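Local structure of protein HP0721 (Helicobacter pylori, 2XRH) at residues 79-82 / 83-87; 67-70 / 71-74; 52-55 / 56-60. The protein is a secreted protein of unknown function from the DUF1104 family, whose truncated form holds nicotinic acid in a pocket between helices and loops. All coordinates share one frame; numbering follows the deposited sequence.

How the interactions relate
All three interactions are local contacts along or at the end of a helix, and all belong to the DUF1104 part of the protein. Along the chain, interaction 3 comes first, midway in helix 47-65; interaction 2 follows at the start of helix 70-86, and interaction 1 lies at the end of that same helix. The centres of interactions 1 and 2 are about 18 Å apart, those of 2 and 3 about 20 Å, and those of 1 and 3 about 22 Å, on opposite sides of the chain's centre. None touches another. Interaction 2 meets the second subunit, whereas Val-80 of interaction 1 touches nicotinic acid, so helix 70-86 connects subunit interface and ligand pocket.

Interaction 1. Residues 79-82 / 83-87; sequences AVKE and ALKKG
Lys-85 meets the flat peptide group of Lys-81 twice at its oxygen, NZ and backbone N both reaching Lys-81 O, one slightly to each side of the carbonyl plane. The ammonium bond is the shorter: Lys-85 NZ lies 2.7 Å from Lys-81 O, at a bent C=O...N angle of 122°. The ordinary helical bond from Lys-85 N to Lys-81 O measures 3.0 Å, so this oxygen is gripped twice by one residue. A tight bend at chi2 (-42°), followed by bends at chi3 and chi4, curls the Lys-85 chain back around the oxygen, and its CE presses closely on Lys-81 CG at 3.5 Å.

The other flat group, the carboxylate of Glu-82, is tied to the next turn through water. One water molecule donates to Glu-82 OE1 at 2.7 Å and to Glu-82 O, and accepts from Lys-86 NZ at 2.9 Å. Because Glu-82 OE1 and Lys-86 NZ stay 4.5 Å apart, the opposite charges are bridged by the water and not joined in a direct salt bridge.

On the buried side, Val-80 and Leu-84 lie side by side and point the same way, with Val-80 CG1 3.8 Å from Leu-84 CD1. Val-80 also touches Ile-31 and nicotinic acid; Leu-84 packs on Thr-35, Met-89 and Met-92.

Helical geometry ends at Gly-87, whose N still bonds Ala-83 O. These are the last two turns of amphipathic helix 70-86, with Lys-81, Glu-82 and Lys-86 exposed, Lys-85 curled against the backbone, and the apolar ridge facing helix 31-44 and the nicotinic acid pocket.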
ATOM      1  N   ALA A  79      -3.402 -11.246  -0.404  1.00 10.75           N
ATOM      2  CA  ALA A  79      -4.268 -12.348  -0.773  1.00 10.58           C
ATOM      3  C   ALA A  79      -5.132 -11.956  -1.990  1.00 10.27           C
ATOM      4  O   ALA A  79      -5.412 -12.777  -2.871  1.00 10.89           O
ATOM      5  CB  ALA A  79      -5.132 -12.839   0.420  1.00 11.26           C
ATOM      6  N   VAL A  80      -5.588 -10.708  -2.017  1.00 11.03           N
ATOM      7  CA  VAL A  80      -6.364 -10.200  -3.123  1.00 11.15           C
ATOM      8  C   VAL A  80      -5.497 -10.249  -4.388  1.00 10.86           C
ATOM      9  O   VAL A  80      -5.943 -10.712  -5.426  1.00 11.09           O
ATOM     10  CB  VAL A  80      -6.936  -8.779  -2.859  1.00 10.26           C
ATOM     11  CG1 VAL A  80      -7.339  -8.128  -4.154  1.00 11.41           C
ATOM     12  CG2 VAL A  80      -8.136  -8.854  -1.872  1.00 11.45           C
ATOM     13  N   LYS A  81      -4.281  -9.778  -4.296  1.00 11.26           N
ATOM     14  CA  LYS A  81      -3.382  -9.735  -5.453  1.00 12.23           C
ATOM     15  C   LYS A  81      -3.205 -11.134  -6.003  1.00 13.24           C
ATOM     16  O   LYS A  81      -3.309 -11.352  -7.200  1.00 15.37           O
ATOM     17  CB  LYS A  81      -2.029  -9.144  -5.048  1.00 14.06           C
ATOM     18  CG  LYS A  81      -0.966  -9.132  -6.122  1.00 19.83           C
ATOM     19  CD  LYS A  81       0.318  -8.321  -5.731  1.00 27.55           C
ATOM     20  CE  LYS A  81       1.240  -9.046  -4.776  1.00 32.17           C
ATOM     21  NZ  LYS A  81       2.667  -8.699  -4.987  1.00 36.60           N
ATOM     22  N   GLU A  82      -2.960 -12.081  -5.124  1.00 13.91           N
ATOM     23  CA  GLU A  82      -2.798 -13.473  -5.525  1.00 14.23           C
ATOM     24  C   GLU A  82      -4.040 -14.080  -6.115  1.00 13.42           C
ATOM     25  O   GLU A  82      -3.953 -14.780  -7.138  1.00 13.42           O
ATOM     26  CB  GLU A  82      -2.306 -14.274  -4.346  1.00 16.33           C
ATOM     27  CG  GLU A  82      -0.905 -13.954  -3.962  1.00 21.02           C
ATOM     28  CD  GLU A  82       0.047 -14.112  -5.127  1.00 27.04           C
ATOM     29  OE1 GLU A  82       0.094 -15.269  -5.613  1.00 31.57           O
ATOM     30  OE2 GLU A  82       0.713 -13.093  -5.560  1.00 31.52           O
ATOM     31  N   ALA A  83      -5.195 -13.817  -5.517  1.00 12.18           N
ATOM     32  CA  ALA A  83      -6.443 -14.297  -6.063  1.00 12.22           C
ATOM     33  C   ALA A  83      -6.666 -13.737  -7.464  1.00 13.00           C
ATOM     34  O   ALA A  83      -7.103 -14.444  -8.348  1.00 14.63           O
ATOM     35  CB  ALA A  83      -7.628 -13.982  -5.142  1.00 12.90           C
ATOM     36  N   LEU A  84      -6.421 -12.448  -7.654  1.00 13.04           N
ATOM     37  CA  LEU A  84      -6.634 -11.849  -8.935  1.00 14.49           C
ATOM     38  C   LEU A  84      -5.718 -12.495  -9.976  1.00 16.35           C
ATOM     39  O   LEU A  84      -6.158 -12.728 -11.113  1.00 18.54           O
ATOM     40  CB  LEU A  84      -6.360 -10.353  -8.897  1.00 14.06           C
ATOM     41  CG  LEU A  84      -7.463  -9.555  -8.221  1.00 14.72           C
ATOM     42  CD1 LEU A  84      -6.947  -8.074  -7.953  1.00 16.73           C
ATOM     43  CD2 LEU A  84      -8.742  -9.577  -8.998  1.00 15.34           C
ATOM     44  N   LYS A  85      -4.468 -12.741  -9.597  1.00 17.22           N
ATOM     45  CA  LYS A  85      -3.473 -13.407 -10.489  1.00 20.13           C
ATOM     46  C   LYS A  85      -4.025 -14.742 -10.941  1.00 22.20           C
ATOM     47  O   LYS A  85      -4.041 -15.069 -12.157  1.00 23.41           O
ATOM     48  CB  LYS A  85      -2.140 -13.644  -9.792  1.00 21.55           C
ATOM     49  CG  LYS A  85      -1.370 -12.443  -9.295  1.00 27.10           C
ATOM     50  CD  LYS A  85      -1.359 -11.267 -10.239  1.00 31.03           C
ATOM     51  CE  LYS A  85      -1.350  -9.906  -9.484  1.00 31.52           C
ATOM     52  NZ  LYS A  85      -2.702  -9.476  -9.033  1.00 27.86           N
ATOM     53  N   LYS A  86      -4.510 -15.506  -9.985  1.00 24.55           N
ATOM     54  CA  LYS A  86      -4.992 -16.871 -10.275  1.00 26.74           C
ATOM     55  C   LYS A  86      -6.217 -16.900 -11.101  1.00 29.16           C
ATOM     56  O   LYS A  86      -6.462 -17.891 -11.809  1.00 31.45           O
ATOM     57  CB  LYS A  86      -5.361 -17.600  -9.015  1.00 26.74           C
ATOM     58  CG  LYS A  86      -4.199 -18.065  -8.316  1.00 25.86           C
ATOM     59  CD  LYS A  86      -4.598 -19.215  -7.389  1.00 27.27           C
ATOM     60  CE  LYS A  86      -3.408 -19.553  -6.595  1.00 26.65           C
ATOM     61  NZ  LYS A  86      -3.047 -18.464  -5.693  1.00 27.26           N
ATOM     62  N   GLY A  87      -7.016 -15.850 -11.008  1.00 30.68           N
ATOM     63  CA  GLY A  87      -8.206 -15.724 -11.800  1.00 32.62           C
ATOM     64  C   GLY A  87      -7.908 -15.099 -13.132  1.00 33.93           C
ATOM     65  O   GLY A  87      -8.825 -14.734 -13.834  1.00 35.21           O
TER
HETATM   66  O   HOH W   1      -1.541 -16.518  -7.285  1.00 38.89           O

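Interaction 2. Residues 67-70 / 71-74; sequences KMTV and ADFE
Thr-69 caps helix 70-86 by accepting from Asp-72 N: the Asp-72 N to Thr-69 OG1 bond is 3.1 Å long and fairly straight, at 160°. With chi1 at 65°, OG1 sits between the backbone N and the carbonyl carbon of its own residue, which turns it toward the open amide of the first turn. The return half of the cap runs through water, which accepts from Thr-69 N at 3.0 Å and donates to Asp-72 OD2 at 2.6 Å. Behind the cap the regular helical bonds begin, Phe-73 N to Thr-69 O at 2.9 Å and Glu-74 N to Val-70 O at 2.8 Å. In one of its two conformers, the carboxylate of Glu-74 is held elsewhere, by Lys-78 and by Arg-99 of the second subunit.

Apolar packing closes the turn. Met-68 bends at chi3 so that CE rests 3.7 Å from Phe-73 N and 4.2 Å from Phe-73 CB, while SD lies at the edge of the Phe-73 ring, near its plane. Phe-73 packs in turn on Val-70 of the second subunit.

Together these form an N-cap with a water-mediated variant of the capping box, closed by a hydrophobic staple between Met-68 and Phe-73, at the subunit interface.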
ATOM      1  N   LYS A  67      -9.578   2.112   9.567  1.00 10.94           N
ATOM      2  CA  LYS A  67      -9.313   1.731  10.980  1.00 11.59           C
ATOM      3  C   LYS A  67      -8.683   0.379  11.110  1.00 10.69           C
ATOM      4  O   LYS A  67      -8.373  -0.036  12.228  1.00 12.79           O
ATOM      5  CB  LYS A  67     -10.627   1.794  11.767  1.00 13.73           C
ATOM      6  CG  LYS A  67     -11.267   3.191  11.696  1.00 20.33           C
ATOM      7  CD  LYS A  67     -10.292   4.415  11.739  1.00 28.45           C
ATOM      8  CE  LYS A  67     -10.975   5.834  11.699  1.00 30.98           C
ATOM      9  NZ  LYS A  67     -11.692   6.061  10.414  1.00 34.12           N
ATOM     10  N   MET A  68      -8.484  -0.331   9.997  1.00  9.83           N
ATOM     11  CA  MET A  68      -7.783  -1.613  10.061  1.00  9.31           C
ATOM     12  C   MET A  68      -6.329  -1.329  10.406  1.00  8.89           C
ATOM     13  O   MET A  68      -5.815  -0.253  10.110  1.00  9.54           O
ATOM     14  CB  MET A  68      -7.835  -2.329   8.704  1.00 10.75           C
ATOM     15  CG  MET A  68      -9.159  -2.923   8.307  1.00 11.57           C
ATOM     16  SD  MET A  68      -9.054  -3.657   6.694  1.00 14.79           S
ATOM     17  CE  MET A  68      -8.130  -5.098   7.076  1.00 13.88           C
ATOM     18  N   THR A  69      -5.667  -2.307  10.980  1.00  8.40           N
ATOM     19  CA  THR A  69      -4.206  -2.216  11.124  1.00  8.66           C
ATOM     20  C   THR A  69      -3.555  -2.453   9.765  1.00  8.09           C
ATOM     21  O   THR A  69      -4.070  -3.141   8.910  1.00  7.68           O
ATOM     22  CB  THR A  69      -3.654  -3.220  12.133  1.00  9.02           C
ATOM     23  OG1 THR A  69      -3.852  -4.565  11.666  1.00  9.69           O
ATOM     24  CG2 THR A  69      -4.260  -3.052  13.539  1.00 10.33           C
ATOM     25  N   VAL A  70      -2.368  -1.877   9.588  1.00  7.32           N
ATOM     26  CA  VAL A  70      -1.586  -2.143   8.403  1.00  7.81           C
ATOM     27  C   VAL A  70      -1.330  -3.646   8.242  1.00  8.66           C
ATOM     28  O   VAL A  70      -1.407  -4.169   7.138  1.00  8.16           O
ATOM     29  CB  VAL A  70      -0.292  -1.362   8.422  1.00  7.79           C
ATOM     30  CG1 VAL A  70       0.587  -1.720   7.165  1.00  8.96           C
ATOM     31  CG2 VAL A  70      -0.621   0.120   8.449  1.00  8.95           C
ATOM     32  N   ALA A  71      -1.041  -4.353   9.327  1.00  8.99           N
ATOM     33  CA  ALA A  71      -0.775  -5.764   9.220  1.00  8.51           C
ATOM     34  C   ALA A  71      -1.961  -6.517   8.605  1.00  7.77           C
ATOM     35  O   ALA A  71      -1.801  -7.336   7.702  1.00 10.10           O
ATOM     36  CB  ALA A  71      -0.421  -6.363  10.559  1.00 10.05           C
ATOM     37  N   ASP A  72      -3.143  -6.233   9.111  1.00  7.70           N
ATOM     38  CA  ASP A  72      -4.330  -6.925   8.635  1.00  8.66           C
ATOM     39  C   ASP A  72      -4.644  -6.468   7.197  1.00  8.85           C
ATOM     40  O   ASP A  72      -5.059  -7.278   6.376  1.00 10.17           O
ATOM     41  CB  ASP A  72      -5.517  -6.647   9.540  1.00  8.72           C
ATOM     42  CG  ASP A  72      -5.440  -7.346  10.863  1.00 10.05           C
ATOM     43  OD1 ASP A  72      -4.800  -8.406  10.966  1.00 11.96           O
ATOM     44  OD2 ASP A  72      -6.037  -6.808  11.809  1.00 14.09           O
ATOM     45  N   PHE A  73      -4.472  -5.179   6.899  1.00  8.90           N
ATOM     46  CA  PHE A  73      -4.767  -4.685   5.553  1.00  8.04           C
ATOM     47  C   PHE A  73      -3.820  -5.274   4.512  1.00  9.24           C
ATOM     48  O   PHE A  73      -4.252  -5.726   3.437  1.00 10.52           O
ATOM     49  CB  PHE A  73      -4.714  -3.171   5.512  1.00  9.30           C
ATOM     50  CG  PHE A  73      -5.006  -2.605   4.168  1.00  8.76           C
ATOM     51  CD1 PHE A  73      -6.279  -2.550   3.677  1.00 10.90           C
ATOM     52  CD2 PHE A  73      -4.023  -1.948   3.462  1.00 15.90           C
ATOM     53  CE1 PHE A  73      -6.562  -1.984   2.432  1.00 12.93           C
ATOM     54  CE2 PHE A  73      -4.321  -1.375   2.211  1.00 16.63           C
ATOM     55  CZ  PHE A  73      -5.584  -1.408   1.716  1.00 12.41           C
ATOM     56  N   GLU A  74      -2.544  -5.312   4.833  0.50  9.13           N
ATOM     57  CA  GLU A  74      -1.567  -5.885   3.932  0.50  9.73           C
ATOM     58  C   GLU A  74      -1.824  -7.372   3.687  0.50  9.59           C
ATOM     59  O   GLU A  74      -1.714  -7.873   2.553  0.50 10.42           O
ATOM     60  CB  GLU A  74      -0.161  -5.697   4.466  0.50 10.75           C
ATOM     61  CG  GLU A  74       0.892  -6.105   3.490  0.50 12.47           C
ATOM     62  CD  GLU A  74       2.242  -5.925   4.069  0.50 12.63           C
ATOM     63  OE1 GLU A  74       2.621  -6.786   4.880  0.50 14.99           O
ATOM     64  OE2 GLU A  74       2.896  -4.907   3.745  0.50 15.48           O
TER
HETATM   65  O   HOH W   2      -7.417  -4.569  11.716  1.00 13.46           O

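Interaction 3. Residues 52-55 / 56-60; sequences AFHK and QLHEY
His-58 leans back along helix 47-65 over the preceding turn, toward His-54. Its CB lies 3.6 Å from Lys-55 O. Next out, beyond CG, CD2 passes above the carbonyl of His-54, with His-58 CD2 3.4 Å from His-54 O; chi1 of -72° tips the ring this way. At the far end, NE2 of His-58 comes within 3.3 Å of His-54 CD2, and CE1 lies near both CD2 and NE2 of that residue. His-54 CD2 sits over one face of the His-58 ring. The planes are only 28° apart and the centroids 4.5 Å, but the rings are slid so far that they barely overlap, an offset pair without a hydrogen bond between the two NE2 atoms. Each ring is held by its ND1, that of His-58 bonding Leu-98 O and that of His-54 bonding Arg-50.

On another side of the helix Leu-57 CG lies over one face of the Phe-53 ring, and Leu-57 CD1 is 4.2 Å from Phe-53 CE2. Both residues also pack on Met-42 of helix 31-44.

The extended Lys-55 chain runs past Glu-59, whose OE2 touches Lys-55 CE at 3.5 Å; the charged Lys-55 NZ stays 4.5 Å away from it. Gln-56 NE2 gives to a water at 2.8 Å, which donates to Ala-52 O.

These are i to i+4 pairs on successive turns of an amphipathic helix, here packing Phe-53 and Leu-57 into the helical core and linking His-58 to Leu-98, a residue of the nicotinic acid pocket.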
ATOM      1  N   ALA A  52     -18.572   8.416 -11.359  1.00 16.20           N
ATOM      2  CA  ALA A  52     -19.276   8.555 -10.066  1.00 15.85           C
ATOM      3  C   ALA A  52     -19.205   7.272  -9.246  1.00 15.43           C
ATOM      4  O   ALA A  52     -18.965   7.292  -8.024  1.00 15.18           O
ATOM      5  CB  ALA A  52     -20.738   8.943 -10.275  1.00 16.88           C
ATOM      6  N   PHE A  53     -19.409   6.164  -9.918  1.00 15.60           N
ATOM      7  CA  PHE A  53     -19.433   4.866  -9.285  1.00 14.58           C
ATOM      8  C   PHE A  53     -18.029   4.525  -8.780  1.00 14.97           C
ATOM      9  O   PHE A  53     -17.840   4.048  -7.644  1.00 14.42           O
ATOM     10  CB  PHE A  53     -19.965   3.812 -10.263  1.00 15.58           C
ATOM     11  CG  PHE A  53     -20.124   2.439  -9.672  1.00 17.04           C
ATOM     12  CD1 PHE A  53     -20.978   2.236  -8.591  1.00 19.64           C
ATOM     13  CD2 PHE A  53     -19.435   1.358 -10.205  1.00 22.29           C
ATOM     14  CE1 PHE A  53     -21.138   0.976  -8.058  1.00 20.13           C
ATOM     15  CE2 PHE A  53     -19.621   0.081  -9.677  1.00 24.64           C
ATOM     16  CZ  PHE A  53     -20.476  -0.092  -8.603  1.00 20.03           C
ATOM     17  N   HIS A  54     -17.037   4.777  -9.603  1.00 15.04           N
ATOM     18  CA  HIS A  54     -15.639   4.537  -9.229  1.00 16.06           C
ATOM     19  C   HIS A  54     -15.265   5.364  -8.018  1.00 15.56           C
ATOM     20  O   HIS A  54     -14.594   4.871  -7.116  1.00 14.41           O
ATOM     21  CB  HIS A  54     -14.722   4.848 -10.401  1.00 17.37           C
ATOM     22  CG  HIS A  54     -13.483   4.028 -10.421  1.00 22.27           C
ATOM     23  ND1 HIS A  54     -12.836   3.690 -11.589  1.00 25.64           N
ATOM     24  CD2 HIS A  54     -12.802   3.420  -9.418  1.00 25.56           C
ATOM     25  CE1 HIS A  54     -11.776   2.952 -11.299  1.00 29.03           C
ATOM     26  NE2 HIS A  54     -11.732   2.772  -9.990  1.00 28.86           N
ATOM     27  N   LYS A  55     -15.722   6.624  -7.963  1.00 15.39           N
ATOM     28  CA  LYS A  55     -15.482   7.460  -6.795  1.00 16.25           C
ATOM     29  C   LYS A  55     -16.090   6.851  -5.545  1.00 14.52           C
ATOM     30  O   LYS A  55     -15.460   6.854  -4.465  1.00 15.01           O
ATOM     31  CB  LYS A  55     -16.027   8.875  -7.023  1.00 16.98           C
ATOM     32  CG  LYS A  55     -15.749   9.892  -5.912  1.00 21.65           C
ATOM     33  CD  LYS A  55     -16.405  11.238  -6.305  1.00 27.83           C
ATOM     34  CE  LYS A  55     -16.095  12.403  -5.383  1.00 31.75           C
ATOM     35  NZ  LYS A  55     -17.035  13.521  -5.649  1.00 34.22           N
ATOM     36  N   GLN A  56     -17.293   6.345  -5.658  1.00 14.89           N
ATOM     37  CA  GLN A  56     -17.944   5.676  -4.533  1.00 15.63           C
ATOM     38  C   GLN A  56     -17.178   4.449  -4.087  1.00 14.27           C
ATOM     39  O   GLN A  56     -16.993   4.214  -2.884  1.00 14.53           O
ATOM     40  CB  GLN A  56     -19.387   5.305  -4.856  1.00 16.36           C
ATOM     41  CG  GLN A  56     -20.273   6.490  -5.079  1.00 22.05           C
ATOM     42  CD  GLN A  56     -20.257   7.399  -3.873  1.00 26.05           C
ATOM     43  OE1 GLN A  56     -20.592   6.961  -2.778  1.00 29.67           O
ATOM     44  NE2 GLN A  56     -19.807   8.654  -4.049  1.00 30.57           N
ATOM     45  N   LEU A  57     -16.659   3.699  -5.045  1.00 14.14           N
ATOM     46  CA  LEU A  57     -15.890   2.493  -4.701  1.00 13.91           C
ATOM     47  C   LEU A  57     -14.660   2.917  -3.897  1.00 13.74           C
ATOM     48  O   LEU A  57     -14.327   2.306  -2.857  1.00 13.94           O
ATOM     49  CB  LEU A  57     -15.450   1.719  -5.940  1.00 15.18           C
ATOM     50  CG  LEU A  57     -16.472   0.906  -6.688  1.00 17.03           C
ATOM     51  CD1 LEU A  57     -15.840   0.463  -8.008  1.00 18.09           C
ATOM     52  CD2 LEU A  57     -16.917  -0.257  -5.869  1.00 18.56           C
ATOM     53  N   HIS A  58     -13.988   3.975  -4.353  1.00 13.35           N
ATOM     54  CA  HIS A  58     -12.818   4.462  -3.631  1.00 13.47           C
ATOM     55  C   HIS A  58     -13.187   4.969  -2.230  1.00 12.40           C
ATOM     56  O   HIS A  58     -12.496   4.687  -1.246  1.00 11.73           O
ATOM     57  CB  HIS A  58     -12.130   5.595  -4.415  1.00 16.09           C
ATOM     58  CG  HIS A  58     -11.395   5.152  -5.663  1.00 20.21           C
ATOM     59  ND1 HIS A  58     -10.671   3.981  -5.744  1.00 23.98           N
ATOM     60  CD2 HIS A  58     -11.283   5.739  -6.888  1.00 25.30           C
ATOM     61  CE1 HIS A  58     -10.150   3.852  -6.953  1.00 24.58           C
ATOM     62  NE2 HIS A  58     -10.501   4.910  -7.671  1.00 26.74           N
ATOM     63  N   GLU A  59     -14.262   5.754  -2.143  1.00 12.41           N
ATOM     64  CA  GLU A  59     -14.697   6.305  -0.859  1.00 12.61           C
ATOM     65  C   GLU A  59     -15.055   5.221   0.120  1.00 12.23           C
ATOM     66  O   GLU A  59     -14.671   5.273   1.286  1.00 12.12           O
ATOM     67  CB  GLU A  59     -15.837   7.286  -1.035  1.00 14.37           C
ATOM     68  CG  GLU A  59     -15.356   8.506  -1.786  1.00 17.71           C
ATOM     69  CD  GLU A  59     -16.395   9.587  -1.908  1.00 25.92           C
ATOM     70  OE1 GLU A  59     -17.565   9.336  -1.567  1.00 30.93           O
ATOM     71  OE2 GLU A  59     -16.029  10.700  -2.347  1.00 30.78           O
ATOM     72  N   TYR A  60     -15.802   4.228  -0.324  1.00 11.23           N
ATOM     73  CA  TYR A  60     -16.159   3.129   0.567  1.00 11.07           C
ATOM     74  C   TYR A  60     -14.948   2.258   0.935  1.00  9.84           C
ATOM     75  O   TYR A  60     -14.832   1.845   2.090  1.00  9.61           O
ATOM     76  CB  TYR A  60     -17.320   2.276  -0.005  1.00 12.27           C
ATOM     77  CG  TYR A  60     -18.641   2.943   0.222  1.00 13.43           C
ATOM     78  CD1 TYR A  60     -19.178   3.048   1.482  1.00 17.61           C
ATOM     79  CD2 TYR A  60     -19.288   3.582  -0.814  1.00 18.40           C
ATOM     80  CE1 TYR A  60     -20.337   3.716   1.694  1.00 18.96           C
ATOM     81  CE2 TYR A  60     -20.466   4.235  -0.628  1.00 21.66           C
ATOM     82  CZ  TYR A  60     -20.981   4.316   0.636  1.00 22.22           C
ATOM     83  OH  TYR A  60     -22.121   4.998   0.902  1.00 26.10           O
TER
HETATM   84  O   HOH W   3     -19.641   9.632  -6.692  1.00 26.10           O